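Local coordinates for protein ammonium transporter (Kuenenia stuttgartiensis, PDB 6EU6) that probably senses ammonium at the membrane through an ammonium-transporter fold and passes the signal to a histidine kinase, at residues G120-P123 and N124-G127; L380-K383 and K384-R387. All blocks are in the same frame, centred on the assembly; numbering follows the deposited sequence.

Interaction 1. Residues G120-P123 and N124-G127; sequences GFIP and NIAG. With LMT (dodecyl-beta-D-maltoside), chain E.
Phe121 meets Ile125 one turn further along the same helix, and following its side chain outward shows how a helix start can serve protein and detergent together. CB lies near C2' and O1' of the dodecyl maltoside. CD2 approaches the glycosidic oxygen O1' and the first alkyl carbons, where sugar gives way to chain. CE1, CE2 and CZ then lie under Ile125: its CG2 stands over one ring face, displaced toward the rim, 3.8 Å from the Phe121 ring centroid, a CH-pi contact. CG stands anti to the backbone N (chi1 -166°), which swings the ring forward along the helix, beneath Ile125. Were Phe121 an alanine, CG2 of Ile125 would probably lose its aromatic floor, and a gap would be likely to open beside the detergent's glycosidic link. Alongside, Ile122 CD1 touches Ile125 CD1 at 3.7 Å, while Ile122 CG1 packs against the inner glucose.

The first turn also needs its polar groups matched. Ile122 N, with no earlier turn to pair with, donates to detergent O6' at 3.0 Å. Asn124 ND2 reaches back to Gly120 O at 2.9 Å; the acceptor lies in the Asn124 amide plane, although the donor sits 41° above the carbonyl plane. The same nitrogen bonds Ser119 OG, which holds the amide between two acceptors. Regular helical bonding follows, with Ile125 N on Phe121 O and Ala126 N on Ile122 O. This N-terminal turn of helix 121-144 rests on helix 40-67, where Val49 touches Phe121 and Ile125, and Arg46 touches Asn124.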
loop_
_atom_site.group_PDB
_atom_site.type_symbol
_atom_site.label_atom_id
_atom_site.label_comp_id
_atom_site.label_asym_id
_atom_site.label_seq_id
_atom_site.Cartn_x
_atom_site.Cartn_y
_atom_site.Cartn_z
ATOM N N GLY A 120 -26.681 0.460 14.646
ATOM C CA GLY A 120 -26.585 -0.990 14.562
ATOM C C GLY A 120 -26.145 -1.453 13.213
ATOM O O GLY A 120 -26.104 -0.663 12.221
ATOM N N PHE A 121 -25.805 -2.740 13.146
ATOM C CA PHE A 121 -25.344 -3.361 11.895
ATOM C C PHE A 121 -26.290 -3.229 10.683
ATOM O O PHE A 121 -25.885 -2.866 9.582
ATOM C CB PHE A 121 -25.063 -4.808 12.140
ATOM C CG PHE A 121 -24.294 -5.448 11.049
ATOM C CD1 PHE A 121 -23.016 -5.026 10.752
ATOM C CD2 PHE A 121 -24.834 -6.498 10.318
ATOM C CE1 PHE A 121 -22.273 -5.636 9.736
ATOM C CE2 PHE A 121 -24.116 -7.100 9.308
ATOM C CZ PHE A 121 -22.815 -6.680 9.032
ATOM N N ILE A 122 -27.558 -3.457 10.880
ATOM C CA ILE A 122 -28.479 -3.504 9.749
ATOM C C ILE A 122 -28.585 -2.171 9.005
ATOM O O ILE A 122 -28.584 -2.128 7.770
ATOM C CB ILE A 122 -29.893 -4.007 10.199
ATOM C CG1 ILE A 122 -29.858 -5.509 10.599
ATOM C CG2 ILE A 122 -30.930 -3.743 9.115
ATOM C CD1 ILE A 122 -29.155 -6.412 9.631
ATOM N N PRO A 123 -28.721 -1.070 9.730
ATOM C CA PRO A 123 -28.696 0.235 9.030
ATOM C C PRO A 123 -27.442 0.428 8.147
ATOM O O PRO A 123 -27.497 1.070 7.095
ATOM C CB PRO A 123 -28.733 1.264 10.196
ATOM C CG PRO A 123 -29.335 0.514 11.347
ATOM C CD PRO A 123 -29.078 -0.945 11.163
ATOM N N ASN A 124 -26.303 -0.114 8.571
ATOM C CA ASN A 124 -25.110 0.009 7.774
ATOM C C ASN A 124 -25.207 -0.814 6.499
ATOM O O ASN A 124 -25.078 -0.288 5.393
ATOM C CB ASN A 124 -23.908 -0.398 8.575
ATOM C CG ASN A 124 -23.464 0.699 9.528
ATOM O OD1 ASN A 124 -22.640 1.518 9.189
ATOM N ND2 ASN A 124 -24.064 0.750 10.705
ATOM N N ILE A 125 -25.419 -2.122 6.628
ATOM C CA ILE A 125 -25.442 -2.955 5.460
ATOM C C ILE A 125 -26.621 -2.606 4.527
ATOM O O ILE A 125 -26.462 -2.612 3.300
ATOM C CB ILE A 125 -25.440 -4.427 5.772
ATOM C CG1 ILE A 125 -26.647 -4.801 6.617
ATOM C CG2 ILE A 125 -24.191 -4.771 6.526
ATOM C CD1 ILE A 125 -26.740 -6.302 6.800
ATOM N N ALA A 126 -27.770 -2.271 5.091
ATOM C CA ALA A 126 -28.904 -1.959 4.219
ATOM C C ALA A 126 -28.667 -0.596 3.548
ATOM O O ALA A 126 -29.048 -0.365 2.415
ATOM C CB ALA A 126 -30.184 -1.919 5.039
ATOM N N GLY A 127 -28.076 0.336 4.279
ATOM C CA GLY A 127 -27.692 1.640 3.722
ATOM C C GLY A 127 -26.754 1.499 2.544
ATOM O O GLY A 127 -26.923 2.141 1.507
HETATM C C1B LMT E . -28.542 -3.607 17.331
HETATM C C2B LMT E . -28.348 -3.854 18.863
HETATM C C3B LMT E . -29.644 -4.361 19.482
HETATM C C4B LMT E . -30.660 -3.290 19.205
HETATM C C5B LMT E . -30.899 -3.123 17.728
HETATM C C6B LMT E . -32.039 -2.109 17.527
HETATM O O1B LMT E . -28.856 -4.833 16.682
HETATM O O2B LMT E . -27.356 -4.854 19.132
HETATM O O3B LMT E . -29.613 -4.548 20.903
HETATM O "O4'" LMT E . -31.895 -3.619 19.854
HETATM O O5B LMT E . -29.650 -2.739 17.087
HETATM O O6B LMT E . -32.136 -1.095 18.590
HETATM C "C1'" LMT E . -27.469 -7.538 13.917
HETATM C "C2'" LMT E . -26.534 -6.916 14.882
HETATM C "C3'" LMT E . -27.232 -6.310 16.014
HETATM C "C4'" LMT E . -28.113 -5.243 15.544
HETATM C "C5'" LMT E . -29.012 -5.803 14.415
HETATM C "C6'" LMT E . -29.822 -4.686 13.794
HETATM O "O1'" LMT E . -26.737 -8.141 12.872
HETATM O "O2'" LMT E . -25.726 -7.902 15.460
HETATM O "O3'" LMT E . -26.340 -5.707 16.933
HETATM O "O5'" LMT E . -28.284 -6.494 13.411
HETATM O "O6'" LMT E . -29.075 -3.505 13.443
HETATM C C1 LMT E . -27.600 -8.785 11.897
HETATM C C2 LMT E . -26.756 -9.591 10.897
HETATM C C3 LMT E . -27.550 -10.123 9.708
HETATM C C4 LMT E . -26.679 -10.939 8.720
HETATM C C5 LMT E . -26.484 -10.258 7.359
HETATM C C6 LMT E . -26.591 -11.128 6.109
HETATM C C7 LMT E . -25.937 -10.406 4.912
HETATM C C8 LMT E . -26.824 -10.258 3.680
HETATM C C9 LMT E . -26.158 -9.515 2.491
HETATM C C10 LMT E . -26.906 -9.700 1.121
HETATM C C11 LMT E . -27.029 -8.472 0.155
HETATM C C12 LMT E . -26.253 -8.504 -1.178
#

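Interaction 2. Residues L380-K383 and K384-R387; sequences LCLK and KVKR. With LMT (dodecyl-beta-D-maltoside), chain E.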
loop_
_atom_site.group_PDB
_atom_site.type_symbol
_atom_site.label_atom_id
_atom_site.label_comp_id
_atom_site.label_asym_id
_atom_site.label_seq_id
_atom_site.Cartn_x
_atom_site.Cartn_y
_atom_site.Cartn_z
ATOM N N LEU A 380 -36.086 6.706 7.360
ATOM C CA LEU A 380 -37.405 6.800 7.986
ATOM C C LEU A 380 -38.124 5.499 7.810
ATOM O O LEU A 380 -38.659 4.978 8.765
ATOM C CB LEU A 380 -38.255 7.920 7.384
ATOM C CG LEU A 380 -37.923 9.308 7.921
ATOM C CD1 LEU A 380 -38.504 10.343 6.975
ATOM C CD2 LEU A 380 -38.369 9.589 9.382
ATOM N N CYS A 381 -38.124 4.949 6.604
ATOM C CA CYS A 381 -38.809 3.682 6.359
ATOM C C CYS A 381 -38.133 2.567 7.059
ATOM O O CYS A 381 -38.810 1.752 7.658
ATOM C CB CYS A 381 -38.943 3.333 4.890
ATOM S SG CYS A 381 -39.870 4.610 4.028
ATOM N N LEU A 382 -36.799 2.517 7.045
ATOM C CA LEU A 382 -36.122 1.468 7.831
ATOM C C LEU A 382 -36.451 1.524 9.343
ATOM O O LEU A 382 -36.571 0.509 10.008
ATOM C CB LEU A 382 -34.598 1.527 7.599
ATOM C CG LEU A 382 -33.733 0.452 8.223
ATOM C CD1 LEU A 382 -34.159 -0.914 7.688
ATOM C CD2 LEU A 382 -32.229 0.643 7.960
ATOM N N LYS A 383 -36.486 2.710 9.898
ATOM C CA LYS A 383 -36.627 2.862 11.306
ATOM C C LYS A 383 -37.999 2.238 11.698
ATOM O O LYS A 383 -38.152 1.698 12.772
ATOM C CB LYS A 383 -36.560 4.337 11.662
ATOM C CG LYS A 383 -36.678 4.624 13.138
ATOM C CD LYS A 383 -36.551 6.098 13.442
ATOM C CE LYS A 383 -36.733 6.393 14.917
ATOM N NZ LYS A 383 -36.991 7.856 15.076
ATOM N N LYS A 384 -38.958 2.275 10.791
ATOM C CA LYS A 384 -40.272 1.742 11.058
ATOM C C LYS A 384 -40.242 0.255 11.250
ATOM O O LYS A 384 -41.130 -0.274 11.885
ATOM C CB LYS A 384 -41.305 2.153 9.986
ATOM C CG LYS A 384 -41.751 3.593 10.192
ATOM C CD LYS A 384 -42.446 4.250 9.004
ATOM C CE LYS A 384 -42.721 5.708 9.356
ATOM N NZ LYS A 384 -43.347 6.475 8.255
ATOM N N VAL A 385 -39.246 -0.439 10.730
ATOM C CA VAL A 385 -39.163 -1.879 10.937
ATOM C C VAL A 385 -37.932 -2.397 11.717
ATOM O O VAL A 385 -37.890 -3.575 12.078
ATOM C CB VAL A 385 -39.280 -2.632 9.618
ATOM C CG1 VAL A 385 -40.518 -2.140 8.861
ATOM C CG2 VAL A 385 -38.034 -2.516 8.773
ATOM N N LYS A 386 -36.931 -1.548 11.951
ATOM C CA LYS A 386 -35.748 -1.937 12.718
ATOM C C LYS A 386 -35.162 -0.666 13.280
ATOM O O LYS A 386 -34.886 0.271 12.501
ATOM C CB LYS A 386 -34.728 -2.663 11.864
ATOM C CG LYS A 386 -33.582 -3.298 12.661
ATOM C CD LYS A 386 -33.902 -4.737 13.071
ATOM C CE LYS A 386 -33.643 -5.026 14.549
ATOM N NZ LYS A 386 -34.561 -4.305 15.493
ATOM N N ARG A 387 -35.014 -0.614 14.602
ATOM C CA ARG A 387 -34.389 0.527 15.269
ATOM C C ARG A 387 -32.937 0.745 14.705
ATOM O O ARG A 387 -32.214 -0.188 14.379
ATOM C CB ARG A 387 -34.411 0.414 16.799
ATOM C CG ARG A 387 -35.660 1.021 17.477
ATOM C CD ARG A 387 -36.040 2.466 17.083
ATOM N NE ARG A 387 -35.081 3.503 17.536
ATOM C CZ ARG A 387 -34.256 4.234 16.761
ATOM N NH1 ARG A 387 -34.240 4.122 15.468
ATOM N NH2 ARG A 387 -33.461 5.124 17.290
HETATM C C1B LMT E . -28.542 -3.607 17.331
HETATM C C2B LMT E . -28.348 -3.854 18.863
HETATM C C3B LMT E . -29.644 -4.361 19.482
HETATM C C4B LMT E . -30.660 -3.290 19.205
HETATM C C5B LMT E . -30.899 -3.123 17.728
HETATM C C6B LMT E . -32.039 -2.109 17.527
HETATM O O1B LMT E . -28.856 -4.833 16.682
HETATM O O2B LMT E . -27.356 -4.854 19.132
HETATM O O3B LMT E . -29.613 -4.548 20.903
HETATM O "O4'" LMT E . -31.895 -3.619 19.854
HETATM O O5B LMT E . -29.650 -2.739 17.087
HETATM O O6B LMT E . -32.136 -1.095 18.590
HETATM C "C1'" LMT E . -27.469 -7.538 13.917
HETATM C "C2'" LMT E . -26.534 -6.916 14.882
HETATM C "C3'" LMT E . -27.232 -6.310 16.014
HETATM C "C4'" LMT E . -28.113 -5.243 15.544
HETATM C "C5'" LMT E . -29.012 -5.803 14.415
HETATM C "C6'" LMT E . -29.822 -4.686 13.794
HETATM O "O1'" LMT E . -26.737 -8.141 12.872
HETATM O "O2'" LMT E . -25.726 -7.902 15.460
HETATM O "O3'" LMT E . -26.340 -5.707 16.933
HETATM O "O5'" LMT E . -28.284 -6.494 13.411
HETATM O "O6'" LMT E . -29.075 -3.505 13.443
HETATM C C1 LMT E . -27.600 -8.785 11.897
HETATM C C2 LMT E . -26.756 -9.591 10.897
HETATM C C3 LMT E . -27.550 -10.123 9.708
HETATM C C4 LMT E . -26.679 -10.939 8.720
HETATM C C5 LMT E . -26.484 -10.258 7.359
HETATM C C6 LMT E . -26.591 -11.128 6.109
HETATM C C7 LMT E . -25.937 -10.406 4.912
HETATM C C8 LMT E . -26.824 -10.258 3.680
HETATM C C9 LMT E . -26.158 -9.515 2.491
HETATM C C10 LMT E . -26.906 -9.700 1.121
HETATM C C11 LMT E . -27.029 -8.472 0.155
HETATM C C12 LMT E . -26.253 -8.504 -1.178
#
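Lys383 lays its extended chain alongside Arg387, the two side chains running the same way. Its CE stands over one face of the guanidinium, 3.4 Å above the plane and offset toward the rim. The touching is done by methylenes: CG and CE of Lys383 both come to 3.4 Å from Arg387 NH1. With CG anti to the backbone N (chi1 -179°) and every later bond near 180°, the lysine forms a straight rod, whereas Arg387 bends at chi2 and chi3 to fold its flat head back against it. Lys383 NZ ends 4.7 Å from Arg387 NH1, not in contact but near enough that the like charges probably disfavour each other, while the CE methylene covers one guanidinium face; NH1 is buried here without a polar partner in the model, probably at some energetic cost.

The backbone beneath is the fraying C-terminal end of helix 353-385, the last of the eleven long helices in this chain, matching the eleven membrane-spanning helices usual in the ammonium transporter family. Lys384 N is shared weakly between Leu380 O and Cys381 O. Leu382 O then takes two donors: Lys386 N, 2.9 Å away and nearly in line with the carbonyl, and Val385 N, also at 2.9 Å but 58° above the carbonyl plane. Beyond this the chain extends, and Lys386 O turns back to meet Lys383 CA in a CA-H...O contact of 3.3 Å.

Leu382 CD1 only loosely approaches Val385 CG2. Leu388 packs on both Leu382 and Lys383, and Met184 of helix 167-185 touches Leu380 and Lys383. The detergent head group lies along the loop that leaves the helix, where Arg387 CB comes to 3.3 Å from its O6B and the bent chain of Lys386 passes its C6'.

How the interactions relate
From the N terminus, interaction 1 comes first, at the start of helix 121-144, and interaction 2 follows some 250 residues later, where helix 353-385 runs out. Neither closes a long loop: each joins consecutive residues, and the two stand in series, without nesting or crossing. In space, however, their centres are about 11 Å apart. Pro123 CA packs against Leu382 CD2 at 3.7 Å, and Leu388, just past interaction 2, has a backbone hydrogen bond with Gly120. One helix beginning and another ending are thus drawn together, and a single dodecyl maltoside touches both, its sugars also bonding Arg389 O and Glu394 OE1 further along the chain.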